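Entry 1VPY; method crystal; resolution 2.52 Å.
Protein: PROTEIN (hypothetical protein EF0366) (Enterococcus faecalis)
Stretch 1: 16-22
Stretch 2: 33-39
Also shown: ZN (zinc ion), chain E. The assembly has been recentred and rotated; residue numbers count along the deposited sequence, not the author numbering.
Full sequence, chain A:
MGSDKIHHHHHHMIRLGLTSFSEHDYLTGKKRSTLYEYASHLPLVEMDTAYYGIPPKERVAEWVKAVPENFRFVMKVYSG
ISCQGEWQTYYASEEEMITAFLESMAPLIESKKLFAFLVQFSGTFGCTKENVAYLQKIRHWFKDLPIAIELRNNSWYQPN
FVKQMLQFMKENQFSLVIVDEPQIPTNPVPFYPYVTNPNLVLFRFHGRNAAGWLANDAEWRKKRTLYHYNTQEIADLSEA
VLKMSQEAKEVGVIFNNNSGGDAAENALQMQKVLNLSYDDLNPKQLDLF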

# COMPACT_ATOMS: atom_id res chain seq x y z
N LEU A 16 11.91 -2.35 2.62
CA LEU A 16 11.10 -2.39 3.84
C LEU A 16 10.79 -0.99 4.34
O LEU A 16 11.66 -0.12 4.35
CB LEU A 16 11.82 -3.19 4.93
CG LEU A 16 12.37 -4.56 4.52
CD1 LEU A 16 13.01 -5.25 5.70
CD2 LEU A 16 11.28 -5.42 3.91
N GLY A 17 9.55 -0.79 4.75
CA GLY A 17 9.10 0.52 5.20
C GLY A 17 7.99 0.51 6.22
O GLY A 17 7.43 -0.54 6.53
N LEU A 18 7.68 1.69 6.74
CA LEU A 18 6.64 1.87 7.75
C LEU A 18 5.64 2.93 7.32
O LEU A 18 5.80 3.57 6.29
CB LEU A 18 7.24 2.30 9.10
CG LEU A 18 8.48 1.62 9.66
CD1 LEU A 18 8.99 2.39 10.86
CD2 LEU A 18 8.19 0.19 10.02
N THR A 19 4.62 3.10 8.15
CA THR A 19 3.68 4.21 8.04
C THR A 19 4.08 5.31 9.01
O THR A 19 4.01 6.50 8.68
CB THR A 19 2.27 3.73 8.38
OG1 THR A 19 1.92 2.67 7.50
CG2 THR A 19 1.28 4.86 8.23
N SER A 20 4.50 4.90 10.20
CA SER A 20 4.84 5.82 11.28
C SER A 20 6.31 6.22 11.29
O SER A 20 7.04 5.95 12.25
CB SER A 20 4.43 5.25 12.64
OG SER A 20 3.02 5.10 12.70
N PHE A 21 6.74 6.85 10.20
CA PHE A 21 7.93 7.69 10.24
C PHE A 21 7.67 8.72 11.35
O PHE A 21 8.60 9.16 12.03
CB PHE A 21 8.23 8.36 8.88
CG PHE A 21 7.30 9.50 8.53
CD1 PHE A 21 6.05 9.26 7.97
CD2 PHE A 21 7.69 10.82 8.75
CE1 PHE A 21 5.19 10.31 7.65
CE2 PHE A 21 6.84 11.88 8.44
CZ PHE A 21 5.59 11.62 7.89
N SER A 22 6.39 9.07 11.50
CA SER A 22 5.86 9.87 12.61
C SER A 22 6.72 11.08 12.99
O SER A 22 7.42 11.07 14.01
CB SER A 22 5.59 8.97 13.83
OG SER A 22 4.59 9.54 14.66
N SER A 33 10.40 11.89 15.58
CA SER A 33 11.39 12.28 14.57
C SER A 33 10.80 12.49 13.15
O SER A 33 9.58 12.56 12.98
CB SER A 33 12.56 11.29 14.55
OG SER A 33 12.20 10.08 13.91
N THR A 34 11.67 12.58 12.15
CA THR A 34 11.34 13.21 10.85
C THR A 34 11.51 12.32 9.63
O THR A 34 12.26 11.35 9.66
CB THR A 34 12.22 14.46 10.63
OG1 THR A 34 13.60 14.09 10.70
CG2 THR A 34 11.94 15.49 11.68
N LEU A 35 10.83 12.68 8.54
CA LEU A 35 11.05 12.06 7.23
C LEU A 35 12.51 12.11 6.77
O LEU A 35 13.02 11.13 6.23
CB LEU A 35 10.15 12.71 6.16
CG LEU A 35 10.39 12.31 4.70
CD1 LEU A 35 10.13 10.83 4.47
CD2 LEU A 35 9.54 13.13 3.76
N TYR A 36 13.18 13.24 6.98
CA TYR A 36 14.59 13.38 6.63
C TYR A 36 15.45 12.32 7.33
O TYR A 36 16.24 11.64 6.69
CB TYR A 36 15.10 14.79 6.94
CG TYR A 36 16.58 15.01 6.72
CD1 TYR A 36 17.09 15.30 5.45
CD2 TYR A 36 17.48 14.95 7.79
CE1 TYR A 36 18.46 15.50 5.25
CE2 TYR A 36 18.85 15.15 7.60
CZ TYR A 36 19.32 15.43 6.33
OH TYR A 36 20.67 15.63 6.14
N GLU A 37 15.26 12.18 8.65
CA GLU A 37 16.01 11.20 9.44
C GLU A 37 15.53 9.77 9.17
O GLU A 37 16.31 8.83 9.24
CB GLU A 37 15.94 11.53 10.93
CG GLU A 37 17.22 11.20 11.72
CD GLU A 37 17.34 9.74 12.14
OE1 GLU A 37 16.30 9.07 12.35
OE2 GLU A 37 18.49 9.24 12.26
N TYR A 38 14.25 9.61 8.88
CA TYR A 38 13.71 8.30 8.53
C TYR A 38 14.41 7.75 7.28
O TYR A 38 14.72 6.56 7.20
CB TYR A 38 12.20 8.38 8.30
CG TYR A 38 11.59 7.09 7.81
CD1 TYR A 38 11.67 6.74 6.47
CD2 TYR A 38 10.93 6.22 8.69
CE1 TYR A 38 11.13 5.55 6.01
CE2 TYR A 38 10.37 5.03 8.23
CZ TYR A 38 10.48 4.71 6.88
OH TYR A 38 9.95 3.54 6.39
N ALA A 39 14.67 8.64 6.32
CA ALA A 39 15.32 8.28 5.06
C ALA A 39 16.80 8.00 5.23
O ALA A 39 17.50 7.72 4.25
CB ALA A 39 15.11 9.38 4.04
ZN ZN E . 16.47 7.09 13.88

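A tyrosine on a helix can serve two surfaces at once, its ring packing against carbon while its hydroxyl reaches a backbone amide, and Tyr-38 illustrates the principle well. Stretch 1 enters in a strand already under way at Leu-16 and gives way to loop; stretch 2 enters a helix at Leu-35. The two backbones come nearest at Phe-21 and Tyr-38, whose CA atoms lie 6.1 Å apart, and at Ser-22 and Ser-33, at 6.3 Å.

The CA-to-CB bond of Tyr-38 points toward stretch 1, and the residue adopts chi1 t (175°), with chi2 at -80°. This extended conformation carries the phenol across to stretch 1, where Leu-18 N donates a hydrogen bond to Tyr-38 OH (2.9 Å, 148° at the hydrogen). Tyr-38 OH also lies 3.4 Å from Gly-17 CA; an ideal CB on that glycine would sit 3.5 Å from Tyr-38 OH. Along the ring, Leu-18, in its m,t rotamer, places CD1 at the edge, 4.0 Å from Tyr-38 CE2, while Phe-21 CB approaches Tyr-38 CD2 obliquely at 3.5 Å.

Phe-21 has chi1 p (74°) and chi2 near -82°, and its side chain reaches over the start of the helix. There Phe-21 CD2 meets Leu-35 CB at 4.0 Å, an apolar contact, and Leu-35 N at 3.7 Å. The CA-to-CB bond of Thr-34, by contrast, points away from stretch 1, and the side chain serves the helix: with chi1 p (57°), Thr-34 OG1 accepts from Glu-37 N at 3.3 Å, capping an amide in the first turn. Glu-37 itself lies beyond reach of stretch 1, and Glu-37 OE1 binds the zinc ion ZN at 2.5 Å.

At the margin polar contact is poorer. Ser-33 N donates only a weak hydrogen bond to Ser-22 O (3.5 Å), and the carbonyl oxygens Ser-22 O and Ser-33 O, both acceptors, stand 2.8 Å apart without bonding.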